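Local structure of biotin transporter BioY (Lactococcus lactis subsp. cremoris, 4DVE) at residues A[27-32]-A[55-60]; A[73-78]-A[105-110]; A[129-134]-A[183-188]. The protein binds biotin in the membrane and probably interacts with an energy-coupling factor ABC transporter complex that powers its uptake. One frame throughout, in Å; residues are numbered along the deposited sequence.

Interaction 1: residues A[27-32]-A[55-60]; sequences TAFIII and IMMAGG. With BNG (nonyl beta-D-glucopyranoside), chain E.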
loop_
_atom_site.group_PDB
_atom_site.type_symbol
_atom_site.label_atom_id
_atom_site.label_comp_id
_atom_site.label_asym_id
_atom_site.label_seq_id
_atom_site.Cartn_x
_atom_site.Cartn_y
_atom_site.Cartn_z
ATOM N N THR A 27 -6.521 2.571 8.186
ATOM C CA THR A 27 -7.553 1.815 7.475
ATOM C C THR A 27 -8.603 2.752 6.847
ATOM O O THR A 27 -8.912 2.645 5.663
ATOM C CB THR A 27 -8.246 0.810 8.414
ATOM O OG1 THR A 27 -7.282 -0.113 8.957
ATOM C CG2 THR A 27 -9.381 0.055 7.693
ATOM N N ALA A 28 -9.086 3.704 7.627
ATOM C CA ALA A 28 -10.053 4.689 7.134
ATOM C C ALA A 28 -9.465 5.545 6.000
ATOM O O ALA A 28 -10.169 5.840 5.018
ATOM C CB ALA A 28 -10.544 5.581 8.279
ATOM N N PHE A 29 -8.186 5.925 6.136
ATOM C CA PHE A 29 -7.504 6.752 5.134
ATOM C C PHE A 29 -7.389 6.045 3.781
ATOM O O PHE A 29 -7.645 6.627 2.713
ATOM C CB PHE A 29 -6.119 7.162 5.645
ATOM C CG PHE A 29 -5.406 8.120 4.754
ATOM C CD1 PHE A 29 -5.782 9.449 4.716
ATOM C CD2 PHE A 29 -4.386 7.693 3.927
ATOM C CE1 PHE A 29 -5.135 10.344 3.877
ATOM C CE2 PHE A 29 -3.736 8.583 3.091
ATOM C CZ PHE A 29 -4.115 9.906 3.055
ATOM N N ILE A 30 -7.038 4.772 3.832
ATOM C CA ILE A 30 -6.959 3.958 2.640
ATOM C C ILE A 30 -8.326 3.885 1.940
ATOM O O ILE A 30 -8.436 3.991 0.681
ATOM C CB ILE A 30 -6.434 2.553 2.971
ATOM C CG1 ILE A 30 -4.973 2.604 3.458
ATOM C CG2 ILE A 30 -6.559 1.652 1.730
ATOM C CD1 ILE A 30 -4.538 1.361 4.245
ATOM N N ILE A 31 -9.372 3.712 2.747
ATOM C CA ILE A 31 -10.760 3.700 2.256
ATOM C C ILE A 31 -11.136 5.041 1.614
ATOM O O ILE A 31 -11.675 5.064 0.507
ATOM C CB ILE A 31 -11.768 3.322 3.375
ATOM C CG1 ILE A 31 -11.556 1.863 3.823
ATOM C CG2 ILE A 31 -13.217 3.530 2.895
ATOM C CD1 ILE A 31 -12.309 1.460 5.082
ATOM N N ILE A 32 -10.828 6.149 2.284
ATOM C CA ILE A 32 -11.117 7.499 1.748
ATOM C C ILE A 32 -10.435 7.738 0.374
ATOM O O ILE A 32 -11.046 8.288 -0.527
ATOM C CB ILE A 32 -10.731 8.598 2.782
ATOM C CG1 ILE A 32 -11.719 8.563 3.968
ATOM C CG2 ILE A 32 -10.741 10.003 2.159
ATOM C CD1 ILE A 32 -11.233 9.298 5.206
ATOM N N ILE A 55 -1.554 2.254 1.084
ATOM C CA ILE A 55 -0.906 0.990 1.317
ATOM C C ILE A 55 0.585 1.216 1.554
ATOM O O ILE A 55 1.172 0.590 2.421
ATOM C CB ILE A 55 -1.063 0.004 0.131
ATOM C CG1 ILE A 55 -2.544 -0.197 -0.242
ATOM C CG2 ILE A 55 -0.399 -1.334 0.471
ATOM C CD1 ILE A 55 -3.431 -0.626 0.916
HETATM N N MSE A 56 1.170 2.140 0.799
HETATM C CA MSE A 56 2.587 2.451 0.906
HETATM C C MSE A 56 2.937 3.103 2.216
HETATM O O MSE A 56 4.027 2.860 2.764
HETATM C CB MSE A 56 3.026 3.427 -0.192
HETATM C CG MSE A 56 2.995 2.802 -1.556
HETATM SE SE MSE A 56 3.590 4.109 -2.917
HETATM C CE MSE A 56 2.486 3.479 -4.429
HETATM N N MSE A 57 2.050 3.964 2.709
HETATM C CA MSE A 57 2.294 4.713 3.945
HETATM C C MSE A 57 2.186 3.918 5.231
HETATM O O MSE A 57 2.826 4.274 6.237
HETATM C CB MSE A 57 1.254 5.827 4.051
HETATM C CG MSE A 57 1.464 6.930 3.014
HETATM SE SE MSE A 57 -0.155 8.066 2.897
HETATM C CE MSE A 57 -0.226 8.535 4.815
ATOM N N ALA A 58 1.361 2.868 5.224
ATOM C CA ALA A 58 1.000 2.111 6.432
ATOM C C ALA A 58 2.205 1.542 7.189
ATOM O O ALA A 58 2.298 1.684 8.420
ATOM C CB ALA A 58 0.017 0.990 6.077
ATOM N N GLY A 59 3.096 0.868 6.465
ATOM C CA GLY A 59 4.322 0.291 7.062
ATOM C C GLY A 59 5.343 1.306 7.559
ATOM O O GLY A 59 6.064 1.053 8.528
ATOM N N GLY A 60 5.414 2.470 6.910
ATOM C CA GLY A 60 6.330 3.520 7.326
ATOM C C GLY A 60 5.854 4.284 8.549
ATOM O O GLY A 60 6.654 4.965 9.210
HETATM C C1 BNG E . -9.658 -1.295 12.249
HETATM C C2 BNG E . -8.165 -1.250 12.550
HETATM C C3 BNG E . -7.770 -2.357 13.520
HETATM C C4 BNG E . -8.696 -2.379 14.731
HETATM C C5 BNG E . -10.157 -2.356 14.300
HETATM C C6 BNG E . -11.083 -2.301 15.509
HETATM C "C1'" BNG E . -11.414 -0.125 11.189
HETATM C "C2'" BNG E . -11.792 1.288 10.762
HETATM C "C3'" BNG E . -12.859 1.263 9.673
HETATM C "C4'" BNG E . -13.071 2.653 9.084
HETATM C "C5'" BNG E . -14.203 2.646 8.064
HETATM C "C6'" BNG E . -14.256 3.965 7.299
HETATM C "C7'" BNG E . -15.552 4.083 6.506
HETATM C "C8'" BNG E . -15.500 5.268 5.549
HETATM C "C9'" BNG E . -15.144 6.543 6.283
HETATM O O1 BNG E . -10.008 -0.192 11.416
HETATM O O2 BNG E . -7.428 -1.399 11.331
HETATM O O3 BNG E . -6.421 -2.151 13.956
HETATM O O4 BNG E . -8.445 -3.558 15.503
HETATM O O5 BNG E . -10.391 -1.219 13.470
HETATM O O6 BNG E . -12.382 -1.861 15.097
#
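T27 OG1 has three hydrogen-bonding partners. O2 of the bound nonyl glucoside donates a hydrogen bond to T27 OG1 across 2.7 Å, while the carbonyls of S23, a turn earlier on the helix, and of S70 also bond the hydroxyl. Beyond the sugar, the alkyl chain follows the same helix: I31 CD1 lies 3.7 Å from C5' of the detergent, and A28 CB 4.0 Å from C4'. Detergent thus occupies one flank of 27-32.

Towards 55-60 no hydrogen bond is made, and the evidence is for purely apolar contact. F29 has CG anti to its backbone N (chi1 -174°), which carries CE2 to 3.6 Å from the selenium SE of M57, a selenomethionine in this crystal. SE is 4.8 Å from the F29 ring centroid and 64° off the ring normal, so this Met-aromatic contact is oblique, with the two side chains crossing at about a right angle. Next to it, I55 CD1 touches both branches of I30, 4.0 Å from I30 CG2 and equally far from I30 CD1. The CB of I55 does not itself face the other helix; a bend at chi2 (-54°) brings the tip across.

The contact is apolar helix-helix packing within the membrane bundle of this biotin-binding S component, joining helix 13-33 to the first turns of helix 52-80. Around it, I30 also meets V71 and F74 further along helix 52-80, I55 reaches W106 and T109 of helix 100-119, and M57 packs on T180 and V184 of helix 170-189.

Interaction 2: residues A[73-78]-A[105-110]; sequences AFLALA and AWLFTP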
loop_
_atom_site.group_PDB
_atom_site.type_symbol
_atom_site.label_atom_id
_atom_site.label_comp_id
_atom_site.label_asym_id
_atom_site.label_seq_id
_atom_site.Cartn_x
_atom_site.Cartn_y
_atom_site.Cartn_z
ATOM N N ALA A 73 -7.120 -5.161 7.575
ATOM C CA ALA A 73 -8.474 -4.848 7.953
ATOM C C ALA A 73 -9.230 -4.259 6.767
ATOM O O ALA A 73 -10.406 -4.558 6.559
ATOM C CB ALA A 73 -8.499 -3.906 9.167
ATOM N N PHE A 74 -8.557 -3.381 6.025
ATOM C CA PHE A 74 -9.110 -2.783 4.816
ATOM C C PHE A 74 -9.480 -3.891 3.803
ATOM O O PHE A 74 -10.583 -3.927 3.257
ATOM C CB PHE A 74 -8.085 -1.792 4.213
ATOM C CG PHE A 74 -8.277 -1.524 2.748
ATOM C CD1 PHE A 74 -9.381 -0.823 2.290
ATOM C CD2 PHE A 74 -7.345 -1.965 1.815
ATOM C CE1 PHE A 74 -9.581 -0.602 0.918
ATOM C CE2 PHE A 74 -7.532 -1.716 0.452
ATOM C CZ PHE A 74 -8.647 -1.051 0.014
ATOM N N LEU A 75 -8.539 -4.792 3.560
ATOM C CA LEU A 75 -8.740 -5.863 2.594
ATOM C C LEU A 75 -9.860 -6.810 3.040
ATOM O O LEU A 75 -10.679 -7.243 2.214
ATOM C CB LEU A 75 -7.428 -6.639 2.362
ATOM C CG LEU A 75 -6.309 -5.870 1.688
ATOM C CD1 LEU A 75 -5.002 -6.690 1.650
ATOM C CD2 LEU A 75 -6.735 -5.489 0.288
ATOM N N ALA A 76 -9.890 -7.121 4.338
ATOM C CA ALA A 76 -10.943 -7.950 4.911
ATOM C C ALA A 76 -12.334 -7.326 4.666
ATOM O O ALA A 76 -13.298 -8.024 4.306
ATOM C CB ALA A 76 -10.690 -8.178 6.406
ATOM N N LEU A 77 -12.432 -6.010 4.837
ATOM C CA LEU A 77 -13.678 -5.306 4.557
ATOM C C LEU A 77 -14.097 -5.486 3.097
ATOM O O LEU A 77 -15.272 -5.709 2.800
ATOM C CB LEU A 77 -13.561 -3.822 4.938
ATOM C CG LEU A 77 -13.573 -3.480 6.437
ATOM C CD1 LEU A 77 -13.506 -1.979 6.639
ATOM C CD2 LEU A 77 -14.819 -4.004 7.152
ATOM N N ALA A 78 -13.133 -5.407 2.186
ATOM C CA ALA A 78 -13.415 -5.628 0.767
ATOM C C ALA A 78 -13.848 -7.076 0.532
ATOM O O ALA A 78 -14.830 -7.328 -0.182
ATOM C CB ALA A 78 -12.201 -5.266 -0.098
ATOM N N ALA A 105 -0.672 -8.408 -3.339
ATOM C CA ALA A 105 0.632 -7.830 -3.056
ATOM C C ALA A 105 0.519 -6.744 -1.969
ATOM O O ALA A 105 1.433 -6.600 -1.135
ATOM C CB ALA A 105 1.294 -7.267 -4.329
ATOM N N TRP A 106 -0.591 -6.004 -1.959
ATOM C CA TRP A 106 -0.806 -4.947 -0.948
ATOM C C TRP A 106 -0.757 -5.459 0.476
ATOM O O TRP A 106 -0.262 -4.777 1.340
ATOM C CB TRP A 106 -2.119 -4.233 -1.134
ATOM C CG TRP A 106 -2.264 -3.361 -2.341
ATOM C CD1 TRP A 106 -1.294 -2.985 -3.274
ATOM C CD2 TRP A 106 -3.502 -2.738 -2.797
ATOM N NE1 TRP A 106 -1.834 -2.185 -4.232
ATOM C CE2 TRP A 106 -3.169 -1.998 -4.003
ATOM C CE3 TRP A 106 -4.801 -2.702 -2.317
ATOM C CZ2 TRP A 106 -4.121 -1.256 -4.696
ATOM C CZ3 TRP A 106 -5.743 -1.936 -3.006
ATOM C CH2 TRP A 106 -5.413 -1.247 -4.182
ATOM N N LEU A 107 -1.277 -6.661 0.725
ATOM C CA LEU A 107 -1.185 -7.271 2.030
ATOM C C LEU A 107 0.249 -7.416 2.545
ATOM O O LEU A 107 0.468 -7.298 3.737
ATOM C CB LEU A 107 -1.872 -8.635 2.052
ATOM C CG LEU A 107 -1.919 -9.316 3.430
ATOM C CD1 LEU A 107 -2.668 -8.447 4.467
ATOM C CD2 LEU A 107 -2.544 -10.694 3.290
ATOM N N PHE A 108 1.228 -7.636 1.664
ATOM C CA PHE A 108 2.615 -7.845 2.077
ATOM C C PHE A 108 3.464 -6.585 2.095
ATOM O O PHE A 108 4.510 -6.559 2.725
ATOM C CB PHE A 108 3.275 -8.866 1.140
ATOM C CG PHE A 108 2.661 -10.201 1.235
ATOM C CD1 PHE A 108 3.073 -11.095 2.222
ATOM C CD2 PHE A 108 1.618 -10.560 0.394
ATOM C CE1 PHE A 108 2.468 -12.338 2.335
ATOM C CE2 PHE A 108 1.010 -11.798 0.501
ATOM C CZ PHE A 108 1.429 -12.689 1.473
ATOM N N THR A 109 3.022 -5.560 1.382
ATOM C CA THR A 109 3.762 -4.309 1.234
ATOM C C THR A 109 4.122 -3.647 2.573
ATOM O O THR A 109 5.284 -3.290 2.757
ATOM C CB THR A 109 2.982 -3.343 0.314
ATOM O OG1 THR A 109 2.952 -3.920 -0.998
ATOM C CG2 THR A 109 3.578 -1.927 0.258
ATOM N N PRO A 110 3.154 -3.496 3.497
ATOM C CA PRO A 110 3.527 -2.812 4.762
ATOM C C PRO A 110 4.475 -3.619 5.597
ATOM O O PRO A 110 5.298 -3.045 6.271
ATOM C CB PRO A 110 2.189 -2.602 5.496
ATOM C CG PRO A 110 1.175 -3.300 4.697
ATOM C CD PRO A 110 1.699 -3.685 3.374
#
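F74 and W106 meet ring to ring: F74 CE2 is 3.9 Å from W106 CZ3. CZ3 meets the phenyl edge near its plane, while CE2 comes obliquely to the indole. Chi1 of F74, at 157°, swings the phenyl out toward W106. L75 supplies the rest of the first shell. Its CD1 presses on the start of the L107 side chain, 3.7 Å from L107 CB, and lies 3.8 Å from L107 N. Its other methyl, CD2, comes up to the edge of the indole, 4.3 Å from W106 CE3. The side-chain contacts are apolar, and no hydrogen bond crosses between the segments.

The two short helical segments run nearly antiparallel, at 165°, with axes 10.6 Å apart, a spacing bridged by these large side chains. In the next shell, W106 is backed by N52 and V143, and it touches bound biotin as a member of that pocket. F74 packs on Q51, V84 and L85, and since L85 also belongs to the biotin pocket, the phenylalanine is a second-shell neighbour of the site. Helix 100-119 is kinked at P110, whose nitrogen carries no hydrogen to bond the preceding turn.

Within the bundle, 73-78 is the far end of helix 52-80, and F74 rests also on I31 of helix 13-33. A105 and T109 of helix 100-119 also pack against V143 of helix 128-155, so the contact lies among four helices of the bundle.

Interaction 3: residues A[129-134]-A[183-188]; sequences FGELII and IVRRLR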
loop_
_atom_site.group_PDB
_atom_site.type_symbol
_atom_site.label_atom_id
_atom_site.label_comp_id
_atom_site.label_asym_id
_atom_site.label_seq_id
_atom_site.Cartn_x
_atom_site.Cartn_y
_atom_site.Cartn_z
ATOM N N PHE A 129 16.247 9.352 1.306
ATOM C CA PHE A 129 16.408 8.709 -0.002
ATOM C C PHE A 129 16.397 7.180 0.118
ATOM O O PHE A 129 15.758 6.519 -0.700
ATOM C CB PHE A 129 17.649 9.178 -0.781
ATOM C CG PHE A 129 17.640 8.731 -2.225
ATOM C CD1 PHE A 129 16.627 9.147 -3.085
ATOM C CD2 PHE A 129 18.617 7.876 -2.716
ATOM C CE1 PHE A 129 16.591 8.733 -4.414
ATOM C CE2 PHE A 129 18.581 7.449 -4.036
ATOM C CZ PHE A 129 17.567 7.878 -4.889
ATOM N N GLY A 130 17.102 6.638 1.117
ATOM C CA GLY A 130 16.966 5.224 1.497
ATOM C C GLY A 130 15.503 4.806 1.720
ATOM O O GLY A 130 15.047 3.784 1.204
ATOM N N GLU A 131 14.755 5.609 2.455
ATOM C CA GLU A 131 13.355 5.309 2.692
ATOM C C GLU A 131 12.571 5.260 1.370
ATOM O O GLU A 131 11.749 4.348 1.164
ATOM C CB GLU A 131 12.724 6.337 3.640
ATOM C CG GLU A 131 11.249 6.091 3.983
ATOM C CD GLU A 131 10.882 6.587 5.380
ATOM O OE1 GLU A 131 9.704 6.454 5.812
ATOM O OE2 GLU A 131 11.779 7.119 6.066
ATOM N N LEU A 132 12.830 6.230 0.493
ATOM C CA LEU A 132 12.154 6.316 -0.802
ATOM C C LEU A 132 12.446 5.069 -1.654
ATOM O O LEU A 132 11.557 4.532 -2.300
ATOM C CB LEU A 132 12.543 7.599 -1.568
ATOM C CG LEU A 132 11.942 7.772 -2.978
ATOM C CD1 LEU A 132 10.412 7.677 -2.976
ATOM C CD2 LEU A 132 12.402 9.086 -3.623
ATOM N N ILE A 133 13.687 4.607 -1.623
ATOM C CA ILE A 133 14.044 3.428 -2.383
ATOM C C ILE A 133 13.331 2.178 -1.843
ATOM O O ILE A 133 12.862 1.359 -2.626
ATOM C CB ILE A 133 15.569 3.229 -2.446
ATOM C CG1 ILE A 133 16.230 4.402 -3.204
ATOM C CG2 ILE A 133 15.904 1.878 -3.077
ATOM C CD1 ILE A 133 15.579 4.761 -4.542
ATOM N N ILE A 134 13.250 2.035 -0.522
ATOM C CA ILE A 134 12.490 0.927 0.095
ATOM C C ILE A 134 11.010 0.990 -0.299
ATOM O O ILE A 134 10.389 -0.038 -0.671
ATOM C CB ILE A 134 12.665 0.903 1.637
ATOM C CG1 ILE A 134 14.122 0.587 1.989
ATOM C CG2 ILE A 134 11.717 -0.106 2.310
ATOM C CD1 ILE A 134 14.491 1.033 3.406
ATOM N N ILE A 183 5.211 12.800 3.487
ATOM C CA ILE A 183 4.138 12.773 4.485
ATOM C C ILE A 183 4.516 11.974 5.747
ATOM O O ILE A 183 4.390 12.495 6.881
ATOM C CB ILE A 183 2.826 12.264 3.889
ATOM C CG1 ILE A 183 2.261 13.287 2.894
ATOM C CG2 ILE A 183 1.776 11.997 4.960
ATOM C CD1 ILE A 183 1.188 12.676 1.989
ATOM N N VAL A 184 5.017 10.749 5.571
ATOM C CA VAL A 184 5.320 9.933 6.737
ATOM C C VAL A 184 6.491 10.477 7.562
ATOM O O VAL A 184 6.415 10.430 8.798
ATOM C CB VAL A 184 5.460 8.409 6.487
ATOM C CG1 VAL A 184 4.391 7.897 5.531
ATOM C CG2 VAL A 184 6.849 8.055 6.047
ATOM N N ARG A 185 7.539 11.000 6.918
ATOM C CA ARG A 185 8.689 11.549 7.669
ATOM C C ARG A 185 8.240 12.759 8.505
ATOM O O ARG A 185 8.655 12.903 9.655
ATOM C CB ARG A 185 9.886 11.973 6.793
ATOM C CG ARG A 185 10.361 11.035 5.707
ATOM C CD ARG A 185 11.540 10.128 5.982
ATOM N NE ARG A 185 12.673 10.790 6.547
ATOM C CZ ARG A 185 13.724 10.158 7.052
ATOM N NH1 ARG A 185 13.828 8.827 7.022
ATOM N NH2 ARG A 185 14.689 10.872 7.593
ATOM N N ARG A 186 7.402 13.625 7.928
ATOM C CA ARG A 186 6.766 14.706 8.695
ATOM C C ARG A 186 5.939 14.212 9.882
ATOM O O ARG A 186 6.090 14.715 11.002
ATOM C CB ARG A 186 5.867 15.588 7.823
ATOM C CG ARG A 186 6.528 16.858 7.348
ATOM C CD ARG A 186 5.725 17.512 6.234
ATOM N NE ARG A 186 6.571 18.349 5.379
ATOM C CZ ARG A 186 6.168 18.941 4.258
ATOM N NH1 ARG A 186 4.915 18.798 3.820
ATOM N NH2 ARG A 186 7.032 19.683 3.565
ATOM N N LEU A 187 5.036 13.273 9.639
ATOM C CA LEU A 187 4.238 12.705 10.725
ATOM C C LEU A 187 5.093 12.099 11.840
ATOM O O LEU A 187 4.725 12.195 13.003
ATOM C CB LEU A 187 3.232 11.683 10.234
ATOM C CG LEU A 187 2.052 12.261 9.459
ATOM C CD1 LEU A 187 1.216 11.093 8.939
ATOM C CD2 LEU A 187 1.196 13.244 10.273
ATOM N N ARG A 188 6.231 11.503 11.478
ATOM C CA ARG A 188 7.108 10.886 12.445
ATOM C C ARG A 188 8.017 11.844 13.213
ATOM O O ARG A 188 8.463 11.490 14.288
ATOM C CB ARG A 188 8.057 9.927 11.776
ATOM C CG ARG A 188 7.529 8.534 11.464
ATOM C CD ARG A 188 8.769 7.646 11.436
ATOM N NE ARG A 188 8.679 6.815 10.324
ATOM C CZ ARG A 188 9.379 6.894 9.195
ATOM N NH1 ARG A 188 10.417 7.711 8.975
ATOM N NH2 ARG A 188 9.011 6.059 8.287
#
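E131 is tied to R188 and R185 by a charged network in which each geometry differs. R188 grips the carboxylate end-on with two nitrogens: NH2 bonds OE1 of E131 at 2.6 Å, and NH1 bonds OE2 of E131 at 3.3 Å through the syn lone pair. The guanidinium and carboxylate planes are 26° apart, nearly coplanar, which suits a two-nitrogen grip. R185 instead brings NH1 to E131 OE2 at 2.8 Å, nearly along the C-O axis and almost straight, with its plane turned 74° from the carboxylate. OE2 thus accepts twice, and the differently turned partners fix the rotation of the group. Two positive charges so close would probably keep the glutamate ionised.

Besides the bonds, carbons lie against the carboxylate oxygens: V184 CG2 is 3.3 Å from E131 OE1, and R185 CD runs alongside E131 OE2.

Further hydrogen bonds position the arginines. R188 NH2 also bonds the G60 carbonyl, while R185 NH1 and NH2 bond the carbonyls of I122 and S125. Were this glutamate an alanine, both guanidinium groups would probably lose their counter-charge and R188 would be freer to turn.

Such a salt-bridge network joins the start of helix 128-155 to the end of helix 170-189, clasping two predicted transmembrane helices near their termini, where segments 129-134 and 183-188 cross at 128°.

Interactions 1 and 2 are buried near the middle of the bundle and share helix 52-80, the first using its early turns and the second its far end; they touch directly, with G59 N 3.7 Å from P110 CB. Both are apolar between their segments, and the ligands sit at their margins: detergent beside 27-32, biotin beside W106. Interaction 3 lies further out, about 14 Å between centres from interaction 1, is only partly buried, and relies on charge. It nevertheless touches interaction 1, through 55-60 and 183-188. Interactions 2 and 3 do not touch, although helices 100-119 and 128-155 are consecutive.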